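Local structure of methyl-coenzyme M reductase subunit gamma (Methanosarcina barkeri, 1E6Y) at residues Y84-D89 against A153-H158; A94-Y99 against T140-H145. The protein forms, as the gamma subunit, part of methyl-coenzyme M reductase, which uses the nickel cofactor F430 to release methane from methyl-coenzyme M with coenzyme B as reductant. All coordinates share one frame; numbering follows the deposited sequence.

Contact 1 (Y84-D89 against A153-H158); sequences YIQFAD and ATVHGH. With F43 (factor 430), chain L.
Gln-86 reaches from strand 82-89 to Val-155, the two side chains crossing at about a right angle. At its tip, OE1 accepts from NE of Arg-120, a coenzyme M-binding residue, while NE2 donates to the carbonyl O of Arg-151. Val-155 meets both strand and cofactor: its CB is 4.1 Å from OEB of factor 430, CG1 lies 3.6 Å from Gln-86 NE2 and 3.7 Å from cofactor ODB, and CG2 packs 3.5 Å from OEB. An alanine here would probably open a gap between that carboxylate and the amide of Gln-86. Two residues along the strand, CB of Ala-88 sits 3.7 Å from the carbonyl O of Val-155. No hydrogen bond joins the strand to 153-158 directly; the loop, which follows strand 148-150, outermost in the antiparallel sheet within this chain, is instead one wall of the factor 430 pocket. Thr-154 N (a weak bond) and Val-155 N each donate to one oxygen of the same carboxylate, the latter reaching OEB at 3.0 Å and 162°. A second carboxylate is taken by two imidazoles, each edge-on: ND1 of His-156 donates almost straight to OBC (2.9 Å, 170°), whereas ND1 of His-158 makes a weak bond to OCC. NE2 of each histidine is hydrogen-bonded to a basic side chain of another protein chain. CB of His-158, at the root of its ring, comes 3.2 Å from the carbonyl O of Asp-89.

Contact 2 (A94-Y99 against T140-H145); sequences APATPY and TEITDH
Pro-95 sets its ring against the backbone of the 140-145 segment, with CB 3.0 Å from the carbonyl O of Glu-141 and CG close to the same oxygen. On the CD side of the ring the neighbour is Asp-144, whose CB lies 3.6 Å from Pro-95 CD, the two side chains meeting at a slant. Next along, CB of Ala-96 comes within 3.0 Å of the carbonyl O of Ile-142 and 3.9 Å from CG1 of that residue. Although Ile-142 starts out away from 94-99, CG1 stands anti to the backbone N (chi1 -168°), beside the carbonyl carbon, and so still meets Ala-96. The amide N of Ala-96 makes no direct bond to Ile-142 O; one water bridges them, accepting from the amide at 3.1 Å and donating to the carbonyl at 2.9 Å.

Further out, Thr-143 N bonds back to Thr-140 O within the turn, and Thr-143 OG1 ties it to Gln-137 O in the preceding helix. The polar ends of the flanking acids lead elsewhere: Glu-141 bonds Glu-26 N and forms a salt bridge with Arg-211, while Asp-144 holds the backbone N of Met-203 and Leu-147. On the other segment, Pro-95 O accepts from Thr-213 OG1. This is buried loop packing, in which a type I beta turn just after helix 127-139 meets the lead-in to helix 98-108.

Contact 2 begins five residues after the end of strand 82-89, which carries contact 1; the two centres are 12 Å apart. Asp-89 touches both: CB of Asp-89 packs 3.5 Å from Ala-96 O and 4.0 Å from Ala-94 CB. Phe-87, which points away from the cofactor loop 153-158, brings its CE2 3.7 Å from Thr-143 OG1, so Thr-143 lies on that side of the strand. Contact 1 borders the active site, with the side chain of Gln-86 about 7 Å from bound coenzyme M, whereas the side chain of Ala-96 in contact 2 stays about 14 Å from factor 430.

Contact 1 (Y84-D89 against A153-H158)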
loop_
_atom_site.group_PDB
_atom_site.type_symbol
_atom_site.label_atom_id
_atom_site.label_comp_id
_atom_site.label_asym_id
_atom_site.label_seq_id
_atom_site.Cartn_x
_atom_site.Cartn_y
_atom_site.Cartn_z
ATOM N N TYR C 84 -5.748 -39.047 -2.352
ATOM C CA TYR C 84 -5.620 -38.953 -0.900
ATOM C C TYR C 84 -6.462 -39.951 -0.114
ATOM O O TYR C 84 -7.448 -40.486 -0.618
ATOM C CB TYR C 84 -5.975 -37.535 -0.444
ATOM C CG TYR C 84 -7.454 -37.226 -0.517
ATOM C CD1 TYR C 84 -8.277 -37.409 0.597
ATOM C CD2 TYR C 84 -8.053 -36.875 -1.727
ATOM C CE1 TYR C 84 -9.656 -37.267 0.504
ATOM C CE2 TYR C 84 -9.433 -36.729 -1.831
ATOM C CZ TYR C 84 -10.228 -36.933 -0.711
ATOM O OH TYR C 84 -11.597 -36.837 -0.809
ATOM N N ILE C 85 -6.069 -40.166 1.140
ATOM C CA ILE C 85 -6.965 -40.710 2.156
ATOM C C ILE C 85 -6.897 -39.813 3.387
ATOM O O ILE C 85 -5.819 -39.366 3.782
ATOM C CB ILE C 85 -6.592 -42.169 2.548
ATOM C CG1 ILE C 85 -7.541 -42.669 3.645
ATOM C CG2 ILE C 85 -5.142 -42.250 3.009
ATOM C CD1 ILE C 85 -7.574 -44.174 3.796
ATOM N N GLN C 86 -8.062 -39.479 3.934
ATOM C CA GLN C 86 -8.147 -38.563 5.065
ATOM C C GLN C 86 -8.980 -39.161 6.197
ATOM O O GLN C 86 -10.032 -39.750 5.958
ATOM C CB GLN C 86 -8.756 -37.235 4.608
ATOM C CG GLN C 86 -8.883 -36.197 5.703
ATOM C CD GLN C 86 -9.098 -34.810 5.149
ATOM O OE1 GLN C 86 -8.145 -34.064 4.942
ATOM N NE2 GLN C 86 -10.352 -34.455 4.897
ATOM N N PHE C 87 -8.493 -39.005 7.425
ATOM C CA PHE C 87 -9.161 -39.542 8.608
ATOM C C PHE C 87 -9.534 -38.433 9.584
ATOM O O PHE C 87 -8.784 -37.473 9.765
ATOM C CB PHE C 87 -8.247 -40.531 9.339
ATOM C CG PHE C 87 -8.072 -41.844 8.634
ATOM C CD1 PHE C 87 -7.022 -42.031 7.740
ATOM C CD2 PHE C 87 -8.910 -42.918 8.919
ATOM C CE1 PHE C 87 -6.806 -43.270 7.141
ATOM C CE2 PHE C 87 -8.703 -44.164 8.324
ATOM C CZ PHE C 87 -7.650 -44.339 7.434
ATOM N N ALA C 88 -10.677 -38.596 10.240
ATOM C CA ALA C 88 -10.964 -37.895 11.489
ATOM C C ALA C 88 -10.863 -38.916 12.624
ATOM O O ALA C 88 -11.241 -40.074 12.449
ATOM C CB ALA C 88 -12.362 -37.287 11.446
ATOM N N ASP C 89 -10.260 -38.512 13.741
ATOM C CA ASP C 89 -10.036 -39.407 14.877
ATOM C C ASP C 89 -10.561 -38.783 16.162
ATOM O O ASP C 89 -10.148 -37.685 16.534
ATOM C CB ASP C 89 -8.540 -39.696 15.041
ATOM C CG ASP C 89 -7.981 -40.531 13.913
ATOM O OD1 ASP C 89 -8.276 -41.743 13.870
ATOM O OD2 ASP C 89 -7.242 -39.978 13.073
ATOM N N ALA C 153 -14.104 -34.751 3.247
ATOM C CA ALA C 153 -14.749 -33.453 3.419
ATOM C C ALA C 153 -15.811 -33.548 4.514
ATOM O O ALA C 153 -16.327 -34.632 4.795
ATOM C CB ALA C 153 -15.385 -33.000 2.107
ATOM N N THR C 154 -16.097 -32.410 5.149
ATOM C CA THR C 154 -17.042 -32.325 6.266
ATOM C C THR C 154 -16.616 -33.256 7.405
ATOM O O THR C 154 -17.270 -34.265 7.686
ATOM C CB THR C 154 -18.489 -32.668 5.820
ATOM O OG1 THR C 154 -18.785 -32.006 4.585
ATOM C CG2 THR C 154 -19.490 -32.209 6.871
ATOM N N VAL C 155 -15.516 -32.897 8.060
ATOM C CA VAL C 155 -14.806 -33.820 8.943
ATOM C C VAL C 155 -15.239 -33.731 10.405
ATOM O O VAL C 155 -14.856 -34.571 11.216
ATOM C CB VAL C 155 -13.274 -33.601 8.860
ATOM C CG1 VAL C 155 -12.797 -33.767 7.425
ATOM C CG2 VAL C 155 -12.905 -32.217 9.390
ATOM N N HIS C 156 -16.037 -32.711 10.720
ATOM C CA HIS C 156 -16.478 -32.411 12.084
ATOM C C HIS C 156 -16.800 -33.668 12.898
ATOM O O HIS C 156 -17.560 -34.526 12.450
ATOM C CB HIS C 156 -17.713 -31.503 12.025
ATOM C CG HIS C 156 -18.084 -30.888 13.339
ATOM N ND1 HIS C 156 -17.327 -29.909 13.945
ATOM C CD2 HIS C 156 -19.175 -31.058 14.126
ATOM C CE1 HIS C 156 -17.938 -29.496 15.042
ATOM N NE2 HIS C 156 -19.061 -30.180 15.173
ATOM N N GLY C 157 -16.150 -33.813 14.051
ATOM C CA GLY C 157 -16.437 -34.955 14.902
ATOM C C GLY C 157 -15.405 -35.293 15.959
ATOM O O GLY C 157 -15.765 -35.812 17.016
ATOM N N HIS C 158 -14.136 -34.973 15.707
ATOM C CA HIS C 158 -13.042 -35.399 16.585
ATOM C C HIS C 158 -13.202 -34.919 18.031
ATOM O O HIS C 158 -12.851 -35.633 18.972
ATOM C CB HIS C 158 -11.686 -34.945 16.011
ATOM C CG HIS C 158 -11.321 -33.527 16.339
ATOM N ND1 HIS C 158 -11.826 -32.449 15.643
ATOM C CD2 HIS C 158 -10.464 -33.019 17.252
ATOM C CE1 HIS C 158 -11.293 -31.336 16.117
ATOM N NE2 HIS C 158 -10.464 -31.653 17.094
HETATM NI NI F43 L . -12.006 -24.163 8.153
HETATM N NA F43 L . -12.620 -22.700 6.699
HETATM C CHA F43 L . -13.169 -21.010 8.474
HETATM C C1A F43 L . -13.185 -21.691 7.138
HETATM C C2A F43 L . -14.135 -20.977 6.035
HETATM C C3A F43 L . -14.306 -22.249 5.106
HETATM C C4A F43 L . -12.965 -22.902 5.314
HETATM C C5A F43 L . -13.345 -19.880 5.265
HETATM C C6A F43 L . -14.236 -19.222 4.198
HETATM O O7A F43 L . -15.139 -18.402 4.544
HETATM N N8A F43 L . -14.082 -19.500 2.938
HETATM C C9A F43 L . -15.398 -20.463 6.660
HETATM C CAA F43 L . -15.533 -23.237 5.516
HETATM C CBA F43 L . -16.865 -22.681 5.109
HETATM C CCA F43 L . -17.735 -23.666 4.408
HETATM O ODA F43 L . -18.141 -24.686 5.038
HETATM O OEA F43 L . -18.051 -23.457 3.214
HETATM N NB F43 L . -11.371 -25.321 6.543
HETATM C CHB F43 L . -12.896 -24.380 4.889
HETATM C C1B F43 L . -11.633 -24.970 5.074
HETATM C C2B F43 L . -11.355 -26.361 4.212
HETATM C C3B F43 L . -11.236 -27.444 5.410
HETATM C C4B F43 L . -11.158 -26.493 6.601
HETATM N N5B F43 L . -10.420 -24.195 4.538
HETATM C C6B F43 L . -9.594 -24.794 3.734
HETATM O O7B F43 L . -8.631 -24.232 3.212
HETATM C C8B F43 L . -10.013 -26.238 3.540
HETATM C C9B F43 L . -12.423 -26.603 3.176
HETATM C CAB F43 L . -12.595 -28.332 5.392
HETATM C CBB F43 L . -12.597 -29.376 6.475
HETATM C CCB F43 L . -13.842 -30.198 6.340
HETATM O ODB F43 L . -13.885 -30.909 5.316
HETATM O OEB F43 L . -14.764 -30.159 7.176
HETATM N NC F43 L . -11.669 -25.663 9.517
HETATM C CHC F43 L . -10.815 -27.248 7.899
HETATM C C1C F43 L . -11.062 -26.833 9.146
HETATM C C2C F43 L . -10.667 -27.687 10.313
HETATM C C3C F43 L . -11.318 -26.894 11.499
HETATM C C4C F43 L . -11.782 -25.638 10.885
HETATM C C5C F43 L . -9.120 -27.679 10.519
HETATM C C6C F43 L . -8.714 -28.532 11.688
HETATM O O7C F43 L . -9.072 -29.743 11.685
HETATM O O8C F43 L . -8.037 -28.025 12.625
HETATM C C8C F43 L . -12.586 -27.646 11.987
HETATM C C9C F43 L . -12.321 -28.952 12.762
HETATM C CAC F43 L . -13.590 -29.676 13.219
HETATM O OBC F43 L . -14.730 -29.218 12.966
HETATM O OCC F43 L . -13.427 -30.751 13.860
HETATM N ND F43 L . -12.970 -23.262 9.643
HETATM C CHD F43 L . -12.340 -24.675 11.598
HETATM C C5D F43 L . -13.133 -22.187 13.070
HETATM C C6D F43 L . -12.938 -23.418 13.896
HETATM C C7D F43 L . -12.281 -24.535 13.128
HETATM O O8D F43 L . -11.655 -25.331 13.854
HETATM C C9D F43 L . -15.386 -20.676 10.912
HETATM C CAD F43 L . -15.535 -19.814 12.093
HETATM O OBD F43 L . -16.696 -19.552 12.548
HETATM O OCD F43 L . -14.486 -19.340 12.651
HETATM C C1D F43 L . -13.001 -23.419 10.925
HETATM C C2D F43 L . -13.780 -22.484 11.778
HETATM C C3D F43 L . -14.063 -21.333 10.774
HETATM C C4D F43 L . -13.843 -21.984 9.479
#

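Contact 2 (A94-Y99 against T140-H145)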
loop_
_atom_site.group_PDB
_atom_site.type_symbol
_atom_site.label_atom_id
_atom_site.label_comp_id
_atom_site.label_asym_id
_atom_site.label_seq_id
_atom_site.Cartn_x
_atom_site.Cartn_y
_atom_site.Cartn_z
ATOM N N ALA C 94 -9.404 -42.639 20.442
ATOM C CA ALA C 94 -9.145 -43.256 19.147
ATOM C C ALA C 94 -7.679 -43.674 19.143
ATOM O O ALA C 94 -6.838 -43.001 19.742
ATOM C CB ALA C 94 -9.418 -42.271 18.014
ATOM N N PRO C 95 -7.374 -44.861 18.593
ATOM C CA PRO C 95 -5.983 -45.323 18.539
ATOM C C PRO C 95 -5.043 -44.264 17.961
ATOM O O PRO C 95 -4.017 -43.947 18.563
ATOM C CB PRO C 95 -6.062 -46.563 17.656
ATOM C CG PRO C 95 -7.432 -47.100 17.931
ATOM C CD PRO C 95 -8.308 -45.879 18.076
ATOM N N ALA C 96 -5.500 -43.598 16.904
ATOM C CA ALA C 96 -4.679 -42.623 16.196
ATOM C C ALA C 96 -4.883 -41.195 16.687
ATOM O O ALA C 96 -5.969 -40.821 17.130
ATOM C CB ALA C 96 -4.955 -42.694 14.707
ATOM N N THR C 97 -3.808 -40.418 16.631
ATOM C CA THR C 97 -3.883 -38.963 16.716
ATOM C C THR C 97 -3.224 -38.394 15.460
ATOM O O THR C 97 -2.364 -39.042 14.860
ATOM C CB THR C 97 -3.143 -38.429 17.961
ATOM O OG1 THR C 97 -1.818 -38.974 18.008
ATOM C CG2 THR C 97 -3.893 -38.807 19.225
ATOM N N PRO C 98 -3.657 -37.200 15.017
ATOM C CA PRO C 98 -3.277 -36.673 13.702
ATOM C C PRO C 98 -1.771 -36.639 13.416
ATOM O O PRO C 98 -1.329 -37.145 12.384
ATOM C CB PRO C 98 -3.905 -35.285 13.694
ATOM C CG PRO C 98 -5.140 -35.467 14.506
ATOM C CD PRO C 98 -4.712 -36.377 15.636
ATOM N N TYR C 99 -0.982 -36.087 14.336
ATOM C CA TYR C 99 0.459 -35.978 14.112
ATOM C C TYR C 99 1.108 -37.345 13.988
ATOM O O TYR C 99 2.011 -37.538 13.176
ATOM C CB TYR C 99 1.134 -35.196 15.239
ATOM C CG TYR C 99 1.063 -33.700 15.063
ATOM C CD1 TYR C 99 0.323 -32.920 15.946
ATOM C CD2 TYR C 99 1.640 -33.078 13.955
ATOM C CE1 TYR C 99 0.140 -31.560 15.727
ATOM C CE2 TYR C 99 1.463 -31.711 13.722
ATOM C CZ TYR C 99 0.703 -30.962 14.613
ATOM O OH TYR C 99 0.447 -29.632 14.373
ATOM N N THR C 140 -4.995 -52.024 10.186
ATOM C CA THR C 140 -4.239 -52.170 11.423
ATOM C C THR C 140 -4.817 -51.365 12.581
ATOM O O THR C 140 -5.757 -50.584 12.408
ATOM C CB THR C 140 -2.759 -51.777 11.236
ATOM O OG1 THR C 140 -2.662 -50.373 10.966
ATOM C CG2 THR C 140 -2.139 -52.567 10.091
ATOM N N GLU C 141 -4.196 -51.519 13.747
ATOM C CA GLU C 141 -4.699 -50.953 14.991
ATOM C C GLU C 141 -4.689 -49.426 15.016
ATOM O O GLU C 141 -5.322 -48.820 15.882
ATOM C CB GLU C 141 -3.883 -51.486 16.170
ATOM C CG GLU C 141 -2.415 -51.093 16.132
ATOM C CD GLU C 141 -1.648 -51.573 17.343
ATOM O OE1 GLU C 141 -0.671 -52.326 17.167
ATOM O OE2 GLU C 141 -2.017 -51.194 18.472
ATOM N N ILE C 142 -3.982 -48.807 14.071
ATOM C CA ILE C 142 -3.918 -47.348 13.998
ATOM C C ILE C 142 -5.312 -46.747 13.790
ATOM O O ILE C 142 -5.569 -45.611 14.183
ATOM C CB ILE C 142 -2.955 -46.874 12.868
ATOM C CG1 ILE C 142 -2.671 -45.373 13.009
ATOM C CG2 ILE C 142 -3.546 -47.177 11.498
ATOM C CD1 ILE C 142 -1.416 -44.911 12.295
ATOM N N THR C 143 -6.239 -47.557 13.287
ATOM C CA THR C 143 -7.615 -47.113 13.114
ATOM C C THR C 143 -8.611 -48.020 13.830
ATOM O O THR C 143 -8.597 -49.241 13.650
ATOM C CB THR C 143 -8.002 -47.048 11.623
ATOM O OG1 THR C 143 -7.088 -46.192 10.926
ATOM C CG2 THR C 143 -9.410 -46.498 11.463
ATOM N N ASP C 144 -9.406 -47.424 14.714
ATOM C CA ASP C 144 -10.681 -48.015 15.098
ATOM C C ASP C 144 -11.777 -47.321 14.305
ATOM O O ASP C 144 -11.877 -46.096 14.322
ATOM C CB ASP C 144 -10.948 -47.833 16.588
ATOM C CG ASP C 144 -12.297 -48.391 17.000
ATOM O OD1 ASP C 144 -12.433 -49.629 17.043
ATOM O OD2 ASP C 144 -13.245 -47.599 17.178
ATOM N N HIS C 145 -12.632 -48.106 13.660
ATOM C CA HIS C 145 -13.588 -47.548 12.716
ATOM C C HIS C 145 -14.887 -47.044 13.335
ATOM O O HIS C 145 -15.740 -46.508 12.631
ATOM C CB HIS C 145 -13.876 -48.557 11.605
ATOM C CG HIS C 145 -12.730 -48.740 10.663
ATOM N ND1 HIS C 145 -12.368 -47.781 9.740
ATOM C CD2 HIS C 145 -11.820 -49.737 10.548
ATOM C CE1 HIS C 145 -11.283 -48.180 9.100
ATOM N NE2 HIS C 145 -10.929 -49.361 9.572
HETATM O O HOH W 1 -7.955 -44.252 15.173
#